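Local structure of glycoside hydrolase family 88 protein (Bacteroides vulgatus, 4Q88) at residues T46-V51 and Q62-W67. The protein is not characterised biochemically but probably acts as a hydrolase of glycosidic bonds, as a member of glycoside hydrolase family 88. Sequence-based numbering, arbitrary orientation.
Sequences TGNMEV and QYSIDW
Asn48 donates a hydrogen bond from ND2 to Ser64 OG, 2.9 Å away, and this bond is the centre of the contact. It is nearly straight, with an N-H...O angle of 163°. OG lies in the plane of the Asn48 amide. Asn48 turns CG away from its own backbone N (chi1 -169°), which carries the amide across to the facing helix. ND2 also bonds to Tyr60 O, one turn before Ser64. Its OD1 accepts from Asn24 ND2 of helix 13-30. Ser64 OG has a further hydrogen-bond partner in His45 ND1, so this buried hydroxyl is held from two residues of helix 39-55. With an alanine here instead of Asn48, Ser64 OG and Tyr60 O would probably lose a donor and Asn24 ND2 an acceptor, and a gap is likely to open beside Ser64.

The selenium of Met49 completes the tight part. The chain of this selenomethionine bends at chi2 and chi3, and SE rests 3.9 Å from Ser64 CB. Its other neighbours include Thr106 and Asp109 of helix 103-113. Tyr63 only brushes the contact, with CB 4.4 Å from Asn48 ND2; its OH bonds to His31 O.

The outer side of segment 62-67 is looser. There Gln62 is exposed and Asp66 partly so, and they bond to each other, Gln62 NE2 to Asp66 OD1 at 2.8 Å, rather than to segment 46-51.

The segment axes come no closer than 10.1 Å and run roughly antiparallel, at 145°. Helices 39-55 and 58-70 thus form a helical hairpin with a short link, the kind of unit that builds the (alpha/alpha)6 barrel of six-hairpin glycosidases, the clan to which family 88 belongs.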
ATOM      1  N   THR A  46      -3.510  -7.787  -2.511  1.00 18.57           N
ATOM      2  CA  THR A  46      -2.321  -7.758  -1.619  1.00 18.40           C
ATOM      3  C   THR A  46      -2.652  -8.102  -0.155  1.00 17.97           C
ATOM      4  O   THR A  46      -1.915  -8.849   0.501  1.00 18.90           O
ATOM      5  CB  THR A  46      -1.492  -6.433  -1.719  1.00 18.20           C
ATOM      6  OG1 THR A  46      -2.170  -5.312  -1.128  1.00 18.27           O
ATOM      7  CG2 THR A  46      -1.174  -6.136  -3.151  1.00 18.11           C
ATOM      8  N   GLY A  47      -3.772  -7.618   0.352  1.00 16.97           N
ATOM      9  CA  GLY A  47      -4.234  -7.997   1.668  1.00 18.53           C
ATOM     10  C   GLY A  47      -4.583  -9.456   1.780  1.00 17.31           C
ATOM     11  O   GLY A  47      -4.182 -10.152   2.717  1.00 18.96           O
ATOM     12  N   ASN A  48      -5.313  -9.952   0.786  1.00 17.80           N
ATOM     13  CA  ASN A  48      -5.674 -11.378   0.766  1.00 18.70           C
ATOM     14  C   ASN A  48      -4.443 -12.273   0.731  1.00 18.68           C
ATOM     15  O   ASN A  48      -4.366 -13.293   1.434  1.00 19.71           O
ATOM     16  CB  ASN A  48      -6.589 -11.684  -0.405  1.00 18.57           C
ATOM     17  CG  ASN A  48      -7.201 -13.081  -0.305  1.00 19.33           C
ATOM     18  OD1 ASN A  48      -7.735 -13.456   0.726  1.00 20.39           O
ATOM     19  ND2 ASN A  48      -7.146 -13.822  -1.366  1.00 21.68           N
HETATM   20  N   MSE A  49      -3.426 -11.900  -0.058  1.00 19.32           N
HETATM   21  CA  MSE A  49      -2.216 -12.714  -0.105  1.00 19.29           C
HETATM   22  C   MSE A  49      -1.487 -12.699   1.252  1.00 19.29           C
HETATM   23  O   MSE A  49      -0.834 -13.705   1.674  1.00 19.63           O
HETATM   24  CB  MSE A  49      -1.341 -12.195  -1.287  1.00 20.31           C
HETATM   25  CG  MSE A  49      -1.880 -12.396  -2.714  1.00 22.02           C
HETATM   26 SE   MSE A  49      -2.401 -14.284  -2.946  0.70 28.03          SE
HETATM   27  CE  MSE A  49      -0.772 -15.245  -2.543  1.00 25.69           C
ATOM     28  N   GLU A  50      -1.547 -11.566   1.937  1.00 18.67           N
ATOM     29  CA  GLU A  50      -1.020 -11.478   3.316  1.00 19.25           C
ATOM     30  C   GLU A  50      -1.750 -12.455   4.255  1.00 19.31           C
ATOM     31  O   GLU A  50      -1.100 -13.203   5.019  1.00 19.60           O
ATOM     32  CB  GLU A  50      -1.120 -10.066   3.846  1.00 19.92           C
ATOM     33  CG  GLU A  50      -0.206  -9.803   5.025  1.00 21.33           C
ATOM     34  CD  GLU A  50       1.264  -9.724   4.626  1.00 24.32           C
ATOM     35  OE1 GLU A  50       1.590  -9.398   3.459  1.00 25.75           O
ATOM     36  OE2 GLU A  50       2.141  -9.993   5.489  1.00 26.76           O
ATOM     37  N   VAL A  51      -3.066 -12.492   4.167  1.00 19.67           N
ATOM     38  CA  VAL A  51      -3.876 -13.481   4.945  1.00 20.74           C
ATOM     39  C   VAL A  51      -3.502 -14.918   4.594  1.00 20.93           C
ATOM     40  O   VAL A  51      -3.359 -15.759   5.487  1.00 22.75           O
ATOM     41  CB  VAL A  51      -5.385 -13.273   4.775  1.00 20.80           C
ATOM     42  CG1 VAL A  51      -6.170 -14.230   5.664  1.00 20.59           C
ATOM     43  CG2 VAL A  51      -5.739 -11.855   5.146  1.00 20.85           C
ATOM     44  N   GLN A  62      -7.702 -19.455  -3.548  1.00 23.80           N
ATOM     45  CA  GLN A  62      -8.443 -19.690  -4.760  1.00 25.38           C
ATOM     46  C   GLN A  62      -9.190 -18.434  -5.164  1.00 24.17           C
ATOM     47  O   GLN A  62      -9.429 -18.225  -6.362  1.00 24.90           O
ATOM     48  CB  GLN A  62      -9.477 -20.811  -4.551  1.00 26.86           C
ATOM     49  CG  GLN A  62     -10.104 -21.276  -5.873  1.00 28.25           C
ATOM     50  CD  GLN A  62      -9.062 -21.897  -6.781  1.00 30.83           C
ATOM     51  OE1 GLN A  62      -8.238 -22.668  -6.328  1.00 34.59           O
ATOM     52  NE2 GLN A  62      -9.075 -21.549  -8.050  1.00 31.22           N
ATOM     53  N   TYR A  63      -9.553 -17.586  -4.203  1.00 23.84           N
ATOM     54  CA  TYR A  63     -10.199 -16.304  -4.567  1.00 23.78           C
ATOM     55  C   TYR A  63      -9.256 -15.427  -5.417  1.00 22.19           C
ATOM     56  O   TYR A  63      -9.687 -14.822  -6.434  1.00 23.99           O
ATOM     57  CB  TYR A  63     -10.697 -15.580  -3.317  1.00 23.63           C
ATOM     58  CG  TYR A  63     -11.582 -14.388  -3.546  1.00 23.13           C
ATOM     59  CD1 TYR A  63     -11.035 -13.121  -3.654  1.00 23.52           C
ATOM     60  CD2 TYR A  63     -12.973 -14.503  -3.577  1.00 24.49           C
ATOM     61  CE1 TYR A  63     -11.829 -12.006  -3.846  1.00 24.23           C
ATOM     62  CE2 TYR A  63     -13.788 -13.377  -3.792  1.00 24.00           C
ATOM     63  CZ  TYR A  63     -13.191 -12.121  -3.922  1.00 24.94           C
ATOM     64  OH  TYR A  63     -13.936 -10.976  -4.084  1.00 25.05           O
ATOM     65  N   SER A  64      -8.000 -15.333  -5.004  1.00 23.17           N
ATOM     66  CA  SER A  64      -6.988 -14.598  -5.781  1.00 22.64           C
ATOM     67  C   SER A  64      -6.675 -15.280  -7.121  1.00 23.10           C
ATOM     68  O   SER A  64      -6.486 -14.615  -8.142  1.00 23.35           O
ATOM     69  CB  SER A  64      -5.716 -14.317  -4.961  1.00 21.92           C
ATOM     70  OG  SER A  64      -5.983 -13.309  -3.999  1.00 21.11           O
ATOM     71  N   ILE A  65      -6.607 -16.603  -7.145  1.00 23.62           N
ATOM     72  CA  ILE A  65      -6.327 -17.315  -8.387  1.00 24.60           C
ATOM     73  C   ILE A  65      -7.472 -17.069  -9.363  1.00 24.03           C
ATOM     74  O   ILE A  65      -7.246 -16.814 -10.535  1.00 24.71           O
ATOM     75  CB  ILE A  65      -6.158 -18.836  -8.151  1.00 25.44           C
ATOM     76  CG1 ILE A  65      -4.878 -19.112  -7.365  1.00 25.43           C
ATOM     77  CG2 ILE A  65      -6.198 -19.619  -9.472  1.00 27.88           C
ATOM     78  CD1 ILE A  65      -4.781 -20.504  -6.774  1.00 26.60           C
ATOM     79  N   ASP A  66      -8.700 -17.104  -8.871  1.00 24.98           N
ATOM     80  CA  ASP A  66      -9.878 -16.926  -9.742  1.00 24.99           C
ATOM     81  C   ASP A  66      -9.875 -15.516 -10.305  1.00 25.28           C
ATOM     82  O   ASP A  66     -10.257 -15.283 -11.454  1.00 24.34           O
ATOM     83  CB  ASP A  66     -11.181 -17.195  -8.968  1.00 26.27           C
ATOM     84  CG  ASP A  66     -11.426 -18.661  -8.687  1.00 27.56           C
ATOM     85  OD1 ASP A  66     -10.636 -19.524  -9.145  1.00 29.04           O
ATOM     86  OD2 ASP A  66     -12.365 -18.940  -7.890  1.00 28.13           O
ATOM     87  N   TRP A  67      -9.459 -14.544  -9.496  1.00 21.56           N
ATOM     88  CA  TRP A  67      -9.323 -13.167 -10.021  1.00 21.51           C
ATOM     89  C   TRP A  67      -8.221 -13.031 -11.050  1.00 21.11           C
ATOM     90  O   TRP A  67      -8.435 -12.398 -12.088  1.00 22.17           O
ATOM     91  CB  TRP A  67      -9.069 -12.201  -8.867  1.00 21.42           C
ATOM     92  CG  TRP A  67      -8.695 -10.783  -9.193  1.00 20.89           C
ATOM     93  CD1 TRP A  67      -9.532  -9.781  -9.587  1.00 20.26           C
ATOM     94  CD2 TRP A  67      -7.420 -10.188  -8.983  1.00 21.35           C
ATOM     95  NE1 TRP A  67      -8.852  -8.581  -9.655  1.00 22.11           N
ATOM     96  CE2 TRP A  67      -7.539  -8.806  -9.304  1.00 20.77           C
ATOM     97  CE3 TRP A  67      -6.176 -10.683  -8.582  1.00 20.46           C
ATOM     98  CZ2 TRP A  67      -6.456  -7.920  -9.199  1.00 20.43           C
ATOM     99  CZ3 TRP A  67      -5.108  -9.804  -8.483  1.00 19.56           C
ATOM    100  CH2 TRP A  67      -5.256  -8.436  -8.810  1.00 19.12           C
TER